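Local structure of acetyl-xylan esterase (2CC0) at residues 22-25 / 26-30; 39-42 / 43-46; 169-172 / 173-177. The protein removes acetyl groups from acetylated xylan as a zinc-containing carbohydrate esterase of family 4, probably by metal-dependent hydrolysis as in the related peptidoglycan deacetylases. All blocks are in the same frame, centred on the assembly; numbering follows the deposited sequence.

Interaction 1 of 3, residues 22-25 / 26-30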
# COMPACT_ATOMS: atom_id res chain seq x y z
N LEU A 22 26.22 -2.21 8.01
CA LEU A 22 24.79 -2.12 8.25
C LEU A 22 24.18 -3.49 8.56
O LEU A 22 23.40 -3.63 9.50
CB LEU A 22 24.10 -1.50 7.02
CG LEU A 22 22.58 -1.27 7.07
CD1 LEU A 22 22.18 -0.37 8.25
CD2 LEU A 22 22.10 -0.66 5.74
N LEU A 23 24.55 -4.49 7.76
CA LEU A 23 24.00 -5.83 7.98
C LEU A 23 24.39 -6.36 9.36
O LEU A 23 23.56 -6.95 10.06
CB LEU A 23 24.49 -6.80 6.89
CG LEU A 23 24.03 -6.53 5.47
CD1 LEU A 23 24.70 -7.57 4.53
CD2 LEU A 23 22.51 -6.61 5.34
N ASN A 24 25.65 -6.14 9.73
CA ASN A 24 26.13 -6.58 11.05
C ASN A 24 25.35 -5.91 12.18
O ASN A 24 24.95 -6.56 13.12
CB ASN A 24 27.63 -6.31 11.18
CG ASN A 24 28.48 -7.24 10.33
OD1 ASN A 24 27.99 -8.25 9.79
ND2 ASN A 24 29.75 -6.89 10.18
N ALA A 25 25.12 -4.60 12.05
CA ALA A 25 24.31 -3.87 13.03
C ALA A 25 22.88 -4.41 13.12
O ALA A 25 22.36 -4.63 14.21
CB ALA A 25 24.32 -2.38 12.76
N LEU A 26 22.25 -4.59 11.96
CA LEU A 26 20.89 -5.14 11.95
C LEU A 26 20.83 -6.50 12.65
O LEU A 26 20.02 -6.68 13.56
CB LEU A 26 20.33 -5.23 10.52
CG LEU A 26 20.07 -3.88 9.83
CD1 LEU A 26 20.01 -4.11 8.31
CD2 LEU A 26 18.76 -3.22 10.36
N ARG A 27 21.67 -7.45 12.22
CA ARG A 27 21.63 -8.79 12.83
C ARG A 27 21.94 -8.74 14.33
O ARG A 27 21.29 -9.42 15.12
CB ARG A 27 22.55 -9.77 12.12
CG ARG A 27 22.37 -11.21 12.69
CD ARG A 27 22.66 -12.29 11.69
NE ARG A 27 21.94 -13.54 12.02
CZ ARG A 27 21.70 -14.49 11.13
NH1 ARG A 27 22.11 -14.34 9.89
NH2 ARG A 27 21.07 -15.61 11.49
N GLN A 28 22.91 -7.92 14.73
CA GLN A 28 23.28 -7.85 16.16
C GLN A 28 22.13 -7.31 17.01
O GLN A 28 22.03 -7.61 18.21
CB GLN A 28 24.54 -7.03 16.36
CG GLN A 28 25.78 -7.70 15.81
CD GLN A 28 26.92 -6.72 15.59
OE1 GLN A 28 26.90 -5.61 16.13
NE2 GLN A 28 27.90 -7.10 14.77
N ASN A 29 21.26 -6.53 16.37
CA ASN A 29 20.11 -5.94 17.04
C ASN A 29 18.79 -6.66 16.76
O ASN A 29 17.72 -6.18 17.13
CB ASN A 29 20.03 -4.46 16.73
CG ASN A 29 21.12 -3.67 17.46
OD1 ASN A 29 20.97 -3.35 18.63
ND2 ASN A 29 22.23 -3.39 16.78
N GLY A 30 18.90 -7.82 16.11
CA GLY A 30 17.78 -8.73 15.91
C GLY A 30 16.77 -8.21 14.91
O GLY A 30 15.57 -8.51 15.02

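Interaction 2 of 3, residues 39-42 / 43-46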
# COMPACT_ATOMS: atom_id res chain seq x y z
N GLY A 39 20.33 -2.59 -9.67
CA GLY A 39 20.91 -3.70 -10.47
C GLY A 39 22.41 -3.50 -10.74
O GLY A 39 23.20 -4.45 -10.65
N GLN A 40 22.83 -2.26 -11.04
CA GLN A 40 24.26 -2.06 -11.35
C GLN A 40 25.14 -2.44 -10.17
O GLN A 40 26.24 -2.95 -10.35
CB GLN A 40 24.53 -0.62 -11.81
CG GLN A 40 24.30 0.44 -10.76
CD GLN A 40 24.56 1.83 -11.30
OE1 GLN A 40 25.41 2.02 -12.20
NE2 GLN A 40 23.87 2.82 -10.75
N TYR A 41 24.68 -2.15 -8.95
CA TYR A 41 25.46 -2.47 -7.74
C TYR A 41 25.37 -3.95 -7.36
O TYR A 41 26.34 -4.51 -6.83
CB TYR A 41 25.05 -1.59 -6.56
CG TYR A 41 25.23 -0.10 -6.83
CD1 TYR A 41 26.31 0.36 -7.57
CD2 TYR A 41 24.31 0.85 -6.33
CE1 TYR A 41 26.48 1.74 -7.84
CE2 TYR A 41 24.46 2.21 -6.59
CZ TYR A 41 25.56 2.64 -7.34
OH TYR A 41 25.75 3.99 -7.60
N ALA A 42 24.22 -4.58 -7.63
CA ALA A 42 24.12 -6.04 -7.46
C ALA A 42 25.10 -6.74 -8.40
O ALA A 42 25.79 -7.70 -8.00
CB ALA A 42 22.72 -6.50 -7.73
N ALA A 43 25.18 -6.26 -9.64
CA ALA A 43 26.10 -6.83 -10.65
C ALA A 43 27.56 -6.66 -10.23
O ALA A 43 28.39 -7.57 -10.42
CB ALA A 43 25.85 -6.16 -12.02
N GLN A 44 27.87 -5.51 -9.65
CA GLN A 44 29.25 -5.16 -9.26
C GLN A 44 29.68 -5.83 -7.97
O GLN A 44 30.89 -5.99 -7.72
CB GLN A 44 29.40 -3.64 -9.14
CG GLN A 44 29.37 -2.90 -10.51
CD GLN A 44 29.05 -1.41 -10.39
OE1 GLN A 44 29.22 -0.79 -9.33
NE2 GLN A 44 28.59 -0.83 -11.49
N ASN A 45 28.71 -6.23 -7.14
CA ASN A 45 29.02 -6.75 -5.79
C ASN A 45 28.21 -8.01 -5.46
O ASN A 45 27.44 -8.00 -4.48
CB ASN A 45 28.71 -5.69 -4.72
CG ASN A 45 29.46 -4.38 -4.93
OD1 ASN A 45 30.60 -4.24 -4.48
ND2 ASN A 45 28.81 -3.41 -5.58
N PRO A 46 28.35 -9.09 -6.26
CA PRO A 46 27.48 -10.25 -6.01
C PRO A 46 27.65 -10.83 -4.60
O PRO A 46 26.66 -11.26 -3.98
CB PRO A 46 27.90 -11.27 -7.09
CG PRO A 46 29.30 -10.82 -7.51
CD PRO A 46 29.24 -9.30 -7.43

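Interaction 3 of 3, residues 169-172 / 173-177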
# COMPACT_ATOMS: atom_id res chain seq x y z
N ALA A 169 15.92 -0.60 17.07
CA ALA A 169 15.52 -1.86 17.70
C ALA A 169 14.82 -1.56 19.03
O ALA A 169 13.78 -2.15 19.34
CB ALA A 169 16.74 -2.75 17.91
N GLN A 170 15.39 -0.62 19.81
CA GLN A 170 14.80 -0.23 21.10
C GLN A 170 13.42 0.38 20.98
O GLN A 170 12.50 0.04 21.74
CB GLN A 170 15.73 0.77 21.80
CG GLN A 170 17.00 0.11 22.28
CD GLN A 170 18.08 1.12 22.62
OE1 GLN A 170 17.78 2.28 22.92
NE2 GLN A 170 19.33 0.68 22.57
N THR A 171 13.28 1.27 19.99
CA THR A 171 12.00 1.91 19.72
C THR A 171 10.93 0.87 19.38
O THR A 171 9.82 0.92 19.93
CB THR A 171 12.16 2.93 18.57
OG1 THR A 171 13.10 3.93 18.98
CG2 THR A 171 10.82 3.62 18.24
N LEU A 172 11.25 -0.06 18.48
CA LEU A 172 10.28 -1.07 18.09
C LEU A 172 9.92 -1.97 19.28
O LEU A 172 8.74 -2.21 19.53
CB LEU A 172 10.80 -1.92 16.93
CG LEU A 172 10.94 -1.14 15.62
CD1 LEU A 172 11.50 -2.09 14.55
CD2 LEU A 172 9.60 -0.51 15.19
N ALA A 173 10.93 -2.42 20.01
CA ALA A 173 10.73 -3.30 21.17
C ALA A 173 9.85 -2.61 22.20
O ALA A 173 8.92 -3.22 22.72
CB ALA A 173 12.07 -3.75 21.77
N GLY A 174 10.12 -1.33 22.47
CA GLY A 174 9.29 -0.55 23.41
C GLY A 174 7.81 -0.52 23.06
O GLY A 174 6.94 -0.39 23.95
N LYS A 175 7.51 -0.66 21.77
CA LYS A 175 6.16 -0.55 21.24
C LYS A 175 5.52 -1.90 20.99
O LYS A 175 4.39 -1.96 20.52
CB LYS A 175 6.18 0.24 19.93
CG LYS A 175 6.39 1.72 20.14
CD LYS A 175 6.58 2.40 18.83
CE LYS A 175 5.70 3.61 18.77
NZ LYS A 175 5.13 3.80 17.42
N GLY A 176 6.25 -2.97 21.29
CA GLY A 176 5.80 -4.33 20.95
C GLY A 176 5.70 -4.59 19.44
O GLY A 176 4.86 -5.36 18.98
N LEU A 177 6.56 -3.92 18.66
CA LEU A 177 6.57 -4.13 17.22
C LEU A 177 7.83 -4.84 16.82
O LEU A 177 8.88 -4.68 17.47
CB LEU A 177 6.46 -2.80 16.46
CG LEU A 177 5.13 -2.05 16.61
CD1 LEU A 177 5.25 -0.62 16.03
CD2 LEU A 177 4.00 -2.84 15.95

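Interaction 1 of 3, residues 22-25 / 26-30
With CG of Asn-29 set beside its own backbone N (chi1 -73°) and the amide plane turned steeply against the CA-CB bond (chi2 -81°), the side chain of Asn-29 folds back over the last helical turn to Ala-25. There ND2 donates to Ala-25 O at 2.9 Å, with the acceptor close to the plane of the Asn-29 amide and the donor tilted 26° from the carbonyl plane. The backbone N of Asn-29 adds a weak bond to the same oxygen at 3.1 Å, so one residue grips this carbonyl twice. One turn earlier Leu-22 and Leu-26 run past each other at a slant, CG of Leu-22 lying 4.0 Å from CD1 of Leu-26, and both reach Phe-11 on strand 5-12. This is the C-terminal end of helix 19-28, the helix of a beta-alpha-beta unit between parallel strands 5-12 and 34-37, and it closes in a Schellman motif with Gly-30 at positive phi as the C-prime residue. Were Asn-29 an alanine, Ala-25 O would probably lose its straighter donor and keep just the weak bond from the backbone N of that position. On the exposed side, the extended Gln-28 lies back along the helix, its NE2 3.7 Å from CB of Asn-24. The Asn-24 amide itself is engaged one turn back, where OD1 accepts from NE2 of Gln-20.

Interaction 2 of 3, residues 39-42 / 43-46
Tyr-41 and Gln-44 extend side by side in the same direction, with the ring and the amide plane turned 73° apart. The amide oxygen of Gln-44 comes in at the rim of the ring, near its plane, with OE1 3.6 Å from CD1 of Tyr-41. A face of the same ring is met by CG of Gln-40, 3.7 Å above the plane and displaced toward the rim; this methylene sits between its own backbone N and carbonyl carbon (chi1 65°), while NE2 is hydrogen-bonded to OE1 of Gln-38. Asn-45 instead turns back along the helix: its ND2 meets Tyr-41 O at 3.0 Å, in the carbonyl plane and on a lone pair. The backbone N of Asn-45 bonds weakly to that oxygen as well. Asn-45 is the first residue to leave helical geometry, between helix 39-44 and helix 46-54, and Ala-42 packs against helix 74-90. The Tyr-41 side chain lies about 9 Å from the zinc ion. Pro-46 has no N-H to offer Ala-42 O; the Asn-45 amide supplies an additional donor to the last turn, and OE1 of Gln-44 probably gains a weak electrostatic attraction to the ring's hydrogen-bearing edge.

Interaction 3 of 3, residues 169-172 / 173-177
Leu-172 lays its CD2 methyl against the CB of Leu-177, 4.1 Å away, the two side chains crossing at about a right angle. In Leu-172, CG stands beside the backbone N and opposite the carbonyl carbon (chi1 -67°), and the side chain is buried among Val-7 of strand 5-12, Leu-31 and Val-143 of helix 136-144. Leu-177 rests on Val-7 too, so residues on both sides of the turn share one apolar patch. The carbonyl of Leu-172 carries the polar half of the contact. Its oxygen accepts from Leu-177 N at 2.9 Å, a nearly straight bond (165° at the hydrogen), and from Lys-175 N at 3.0 Å. These donors approach from opposite faces of the carbonyl plane, so the oxygen is held between them although neither lies on a lone pair. Lys-175 N also makes a weak bond to Thr-171 O. The aliphatic part of the lysine leans over that carbonyl, CG 3.5 Å from Thr-171 O, before the bent chain carries NZ away to Ser-144 O. Thr-171 turns its hydroxyl back along the helix, with OG1 bonded to Arg-167 O. Gly-176, at positive phi, sends its N to Ala-173 O at 3.0 Å. Together with the Leu-177 bond to Leu-172 O and the apolar contact across the turn, this makes a Schellman motif, which closes helix 159-174 and directs the chain into the parallel sheet alongside strand 5-12.

Along the chain the interactions come in series, each at the C-terminal end of a helix: 19-28, 39-44 and 159-174. Interactions 1 and 3 are neighbours, with centres 15 Å apart, and touch where Asn-29 O lies 3.7 Å from Ala-169 CB; both helices pack on strand 5-12 of the parallel sheet. Interaction 2 lies apart, its centre 22 Å from that of interaction 1 and 33 Å from that of interaction 3, on the opposite side of the chain's centre from the latter. Strand 34-37 connects interaction 1 to interaction 2, which lies nearer the zinc ion bound by Asp-13, His-62 and His-66. Interaction 3 is a surface contact where helix 159-174 hands over to strand 177-179.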